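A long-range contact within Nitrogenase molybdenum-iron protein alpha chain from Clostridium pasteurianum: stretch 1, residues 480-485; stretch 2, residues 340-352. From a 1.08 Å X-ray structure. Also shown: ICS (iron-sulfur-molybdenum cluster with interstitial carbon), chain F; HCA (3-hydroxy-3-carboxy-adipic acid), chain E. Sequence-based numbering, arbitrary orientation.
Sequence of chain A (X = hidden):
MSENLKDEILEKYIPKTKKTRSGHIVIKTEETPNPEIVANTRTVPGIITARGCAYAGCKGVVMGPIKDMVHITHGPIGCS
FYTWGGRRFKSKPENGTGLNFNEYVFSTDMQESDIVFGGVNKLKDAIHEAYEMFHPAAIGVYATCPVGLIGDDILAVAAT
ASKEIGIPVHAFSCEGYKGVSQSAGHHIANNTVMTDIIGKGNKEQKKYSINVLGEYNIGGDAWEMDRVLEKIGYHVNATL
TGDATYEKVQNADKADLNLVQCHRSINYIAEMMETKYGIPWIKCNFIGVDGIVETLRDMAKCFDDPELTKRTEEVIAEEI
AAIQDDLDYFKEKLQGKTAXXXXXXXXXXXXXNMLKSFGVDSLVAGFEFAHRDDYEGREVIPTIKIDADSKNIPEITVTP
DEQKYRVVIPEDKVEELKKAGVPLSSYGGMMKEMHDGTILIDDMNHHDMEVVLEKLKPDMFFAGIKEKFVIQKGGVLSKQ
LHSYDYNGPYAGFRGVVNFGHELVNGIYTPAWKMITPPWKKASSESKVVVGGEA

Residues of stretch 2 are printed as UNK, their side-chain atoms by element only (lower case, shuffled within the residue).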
# COMPACT_ATOMS: atom_id res chain seq x y z
N GLN A 480 -5.18 -18.30 19.22
CA GLN A 480 -6.38 -17.83 19.90
C GLN A 480 -7.55 -18.81 19.70
O GLN A 480 -7.94 -19.10 18.57
CB GLN A 480 -6.79 -16.49 19.33
CG GLN A 480 -5.77 -15.39 19.53
CD GLN A 480 -6.29 -14.07 19.02
OE1 GLN A 480 -7.23 -13.49 19.58
NE2 GLN A 480 -5.72 -13.59 17.92
N LEU A 481 -8.12 -19.29 20.81
CA LEU A 481 -9.29 -20.16 20.72
C LEU A 481 -10.62 -19.41 20.81
O LEU A 481 -11.67 -20.06 20.70
CB LEU A 481 -9.23 -21.31 21.72
CG LEU A 481 -8.29 -22.44 21.33
CD1 LEU A 481 -8.34 -23.54 22.37
CD2 LEU A 481 -8.59 -23.02 19.95
N HIS A 482 -10.61 -18.10 21.01
CA HIS A 482 -11.83 -17.31 20.93
C HIS A 482 -12.03 -16.84 19.48
O HIS A 482 -12.98 -17.24 18.80
CB HIS A 482 -11.85 -16.08 21.85
CG HIS A 482 -11.54 -16.28 23.29
ND1 HIS A 482 -12.47 -16.06 24.29
CD2 HIS A 482 -10.35 -16.50 23.91
CE1 HIS A 482 -11.85 -16.13 25.46
NE2 HIS A 482 -10.56 -16.40 25.25
N SER A 483 -11.12 -16.01 19.00
CA SER A 483 -11.23 -15.41 17.68
C SER A 483 -10.73 -16.26 16.54
O SER A 483 -10.86 -15.88 15.37
CB SER A 483 -10.45 -14.10 17.62
OG SER A 483 -9.04 -14.40 17.61
N TYR A 484 -10.07 -17.37 16.88
CA TYR A 484 -9.51 -18.26 15.86
C TYR A 484 -8.45 -17.58 15.01
O TYR A 484 -8.17 -18.00 13.90
CB TYR A 484 -10.57 -18.90 14.98
CG TYR A 484 -11.65 -19.69 15.66
CD1 TYR A 484 -11.48 -20.27 16.90
CD2 TYR A 484 -12.85 -19.94 14.99
CE1 TYR A 484 -12.45 -21.08 17.46
CE2 TYR A 484 -13.83 -20.75 15.55
CZ TYR A 484 -13.61 -21.35 16.77
OH TYR A 484 -14.53 -22.22 17.34
N ASP A 485 -7.82 -16.51 15.54
CA ASP A 485 -6.89 -15.74 14.74
C ASP A 485 -7.49 -15.39 13.39
O ASP A 485 -6.83 -15.33 12.37
CB ASP A 485 -5.55 -16.46 14.60
CG ASP A 485 -4.77 -16.44 15.90
OD1 ASP A 485 -4.68 -17.51 16.56
OD2 ASP A 485 -4.25 -15.36 16.29
N UNK A 340 -1.10 -26.09 26.42
CA UNK A 340 -1.97 -25.59 27.49
C UNK A 340 -3.19 -24.92 26.81
O UNK A 340 -3.04 -24.36 25.74
c UNK A 340 -1.24 -24.58 28.37
s UNK A 340 0.35 -25.12 29.01
N UNK A 341 -4.32 -24.98 27.51
CA UNK A 341 -5.54 -24.33 27.01
C UNK A 341 -6.18 -23.48 28.07
O UNK A 341 -6.49 -23.97 29.15
c UNK A 341 -6.18 -26.32 25.47
c UNK A 341 -6.58 -25.34 26.53
c UNK A 341 -7.37 -26.68 24.60
c UNK A 341 -5.61 -27.58 26.03
N UNK A 342 -6.47 -22.22 27.73
CA UNK A 342 -7.14 -21.33 28.66
C UNK A 342 -8.12 -20.45 27.91
O UNK A 342 -7.72 -19.53 27.23
c UNK A 342 -7.41 -20.27 31.60
o UNK A 342 -8.98 -17.50 33.39
c UNK A 342 -6.87 -19.64 30.50
c UNK A 342 -7.06 -18.28 30.36
c UNK A 342 -6.15 -20.45 29.45
c UNK A 342 -7.76 -17.56 31.32
c UNK A 342 -8.29 -18.20 32.41
c UNK A 342 -8.12 -19.56 32.56
N UNK A 343 -9.39 -20.79 28.01
CA UNK A 343 -10.45 -20.04 27.32
C UNK A 343 -11.54 -19.68 28.34
O UNK A 343 -11.26 -19.61 29.53
c UNK A 343 -11.29 -19.76 24.96
c UNK A 343 -10.99 -20.76 26.04
c UNK A 343 -9.97 -21.76 25.50
N UNK A 344 -12.74 -19.34 27.89
CA UNK A 344 -13.71 -18.74 28.79
C UNK A 344 -14.52 -19.71 29.63
O UNK A 344 -14.46 -19.69 30.88
N UNK A 345 -15.32 -20.54 28.95
CA UNK A 345 -16.20 -21.40 29.64
C UNK A 345 -16.48 -22.75 29.01
O UNK A 345 -17.13 -23.58 29.64
N UNK A 346 -16.02 -22.99 27.77
CA UNK A 346 -16.29 -24.25 27.08
C UNK A 346 -15.10 -24.76 26.28
O UNK A 346 -14.81 -25.95 26.30
o UNK A 346 -17.78 -25.20 25.37
c UNK A 346 -17.52 -24.08 26.17
N UNK A 347 -14.42 -23.87 25.54
CA UNK A 347 -13.52 -24.34 24.49
C UNK A 347 -12.24 -25.01 24.99
O UNK A 347 -11.63 -25.80 24.28
n UNK A 347 -15.36 -21.48 20.94
n UNK A 347 -14.48 -19.69 19.83
c UNK A 347 -14.44 -22.89 22.67
c UNK A 347 -14.16 -21.74 21.72
c UNK A 347 -13.22 -23.20 23.52
n UNK A 347 -16.65 -20.30 19.49
c UNK A 347 -15.48 -20.48 20.09
N UNK A 348 -11.85 -24.74 26.24
CA UNK A 348 -10.72 -25.47 26.83
C UNK A 348 -10.96 -26.96 26.79
O UNK A 348 -10.01 -27.74 26.70
c UNK A 348 -10.48 -25.03 28.28
o UNK A 348 -10.42 -23.62 28.35
N UNK A 349 -12.24 -27.34 26.94
CA UNK A 349 -12.62 -28.73 26.94
C UNK A 349 -12.89 -29.25 25.52
O UNK A 349 -12.38 -30.29 25.09
n UNK A 349 -15.50 -30.73 28.41
c UNK A 349 -14.26 -30.35 27.95
c UNK A 349 -15.56 -32.05 28.42
c UNK A 349 -13.59 -31.50 27.67
c UNK A 349 -13.84 -28.93 27.82
n UNK A 349 -14.41 -32.54 27.98
N UNK A 350 -13.70 -28.50 24.77
CA UNK A 350 -14.16 -29.04 23.49
C UNK A 350 -13.04 -29.22 22.46
O UNK A 350 -13.17 -30.06 21.58
c UNK A 350 -16.55 -28.43 23.84
o UNK A 350 -14.96 -26.89 22.85
c UNK A 350 -15.35 -28.25 22.96
N UNK A 351 -11.95 -28.43 22.56
CA UNK A 351 -10.81 -28.59 21.66
C UNK A 351 -9.86 -29.75 22.02
O UNK A 351 -8.96 -30.07 21.25
c UNK A 351 -10.85 -25.64 18.19
c UNK A 351 -10.04 -27.24 21.51
c UNK A 351 -12.51 -24.91 19.76
c UNK A 351 -10.71 -26.38 20.47
o UNK A 351 -12.64 -24.26 17.45
c UNK A 351 -11.84 -25.64 20.75
c UNK A 351 -12.01 -24.90 18.48
c UNK A 351 -10.20 -26.34 19.18
N UNK A 352 -10.05 -30.36 23.18
CA UNK A 352 -9.08 -31.37 23.64
C UNK A 352 -9.00 -32.58 22.73
O UNK A 352 -7.89 -33.10 22.50
c UNK A 352 -9.43 -31.81 25.06
c UNK A 352 -8.99 -30.79 26.09
s UNK A 352 -9.43 -31.28 27.76
c UNK A 352 -8.52 -30.05 28.69
FE1 ICS F . -19.66 -20.54 25.46
MO1 ICS F . -14.77 -15.78 24.11
FE2 ICS F . -18.76 -18.13 26.10
FE3 ICS F . -18.66 -18.95 23.56
FE4 ICS F . -17.09 -20.07 25.39
FE5 ICS F . -15.27 -18.30 24.92
FE6 ICS F . -16.95 -16.37 25.57
FE7 ICS F . -16.82 -17.18 23.11
CX ICS F . -17.25 -18.22 24.80
S1A ICS F . -18.37 -20.01 27.30
S1B ICS F . -14.86 -16.57 26.31
S2A ICS F . -20.55 -18.58 24.79
S2B ICS F . -18.57 -16.10 27.00
S3A ICS F . -14.89 -20.42 25.58
S3B ICS F . -17.00 -15.05 23.78
S4A ICS F . -18.24 -21.17 23.74
S4B ICS F . -14.68 -17.74 22.84
S5A ICS F . -18.28 -17.90 21.63
C1 HCA E . -15.69 -11.51 25.77
C2 HCA E . -15.47 -11.75 24.27
C3 HCA E . -14.30 -12.68 23.95
C4 HCA E . -12.94 -11.96 24.03
C5 HCA E . -11.87 -12.89 23.44
C6 HCA E . -10.43 -12.66 23.79
C7 HCA E . -14.46 -13.21 22.53
O1 HCA E . -15.27 -12.34 26.58
O2 HCA E . -16.31 -10.50 26.11
O3 HCA E . -9.56 -12.82 22.87
O4 HCA E . -10.12 -12.35 24.96
O5 HCA E . -14.40 -14.45 22.37
O6 HCA E . -14.58 -12.40 21.60
O7 HCA E . -14.27 -13.77 24.87
O HOH W 1 -8.42 -16.76 27.06

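Position 340 carries one carbon and then a sulfur. It lies out of reach of stretch 1. It is Cys340.

Position 341 has four carbons, forked at the second. One terminal carbon lies 4.0 Å from Leu481 CD1. The fork beyond CB makes this Leu341, and the contact atom is CD2.

Position 342 has one carbon, then a six-carbon ring bearing an oxygen. Its CA-to-CB bond points away from stretch 1. It is Tyr342. Its backbone O accepts a bond from a water at 2.9 Å, and His482 NE2 donates to the same water at 2.8 Å.

Position 343 has three carbons, branched at CB. One branch is 3.9 Å from Leu481 CB. The other sits over a face of the His482 ring, 3.5 Å from NE2. This is Val343; the branches are CG2 and CG1 respectively, and CG1 makes a CH-pi contact.

Positions 344 and 345 have no side-chain atoms. Both are glycines. An ideal CB would clash with the cluster, 2.1 Å from ICS S1B at Gly344 and 2.8 Å from ICS S1A at Gly345.

Position 346 has one carbon and one oxygen, and does not reach stretch 1. It is Ser346, at the N-cap position right before a helix.

Position 347 has three carbons, a nitrogen, then a carbon carrying two nitrogens. One terminal nitrogen is 3.0 Å from Leu481 O and 3.1 Å from His482 O. This is Arg347, and that nitrogen is NH1. The bond to Leu481 O is nearly straight; the one to His482 O is weak.

Position 348 has one carbon and one oxygen. Its CA-to-CB bond points away from stretch 1, without contact. It is Ser348. Its OG accepts a bond from Val343 N at 3.0 Å.

Position 349 has one carbon and a five-membered ring of three carbons and two nitrogens. It is His349, out of reach.

Position 350 has a CB carrying one oxygen and one carbon. It is Thr350, also out of reach.

Position 351 has one carbon, then a six-carbon ring bearing an oxygen. Leu481 CD2 lies over one face, and the oxygen is 2.8 Å from Tyr484 OH. It is Tyr351, whose OH donates to Tyr484 OH.

Position 352 is unbranched: two carbons, a sulfur, a carbon. It is Met352, without contact.

The contact centers on Leu481, which packs against Leu341, Val343 and Tyr351. Arg347 ties down two carbonyls of stretch 1. Its guanidinium lies between Tyr484 OH and ICS S4B. His482 ND1 binds ICS MO1, its ring between Val343 CG1 and HCA C5.

Stretch 2 340-352: CLYVGGSRSHTYM
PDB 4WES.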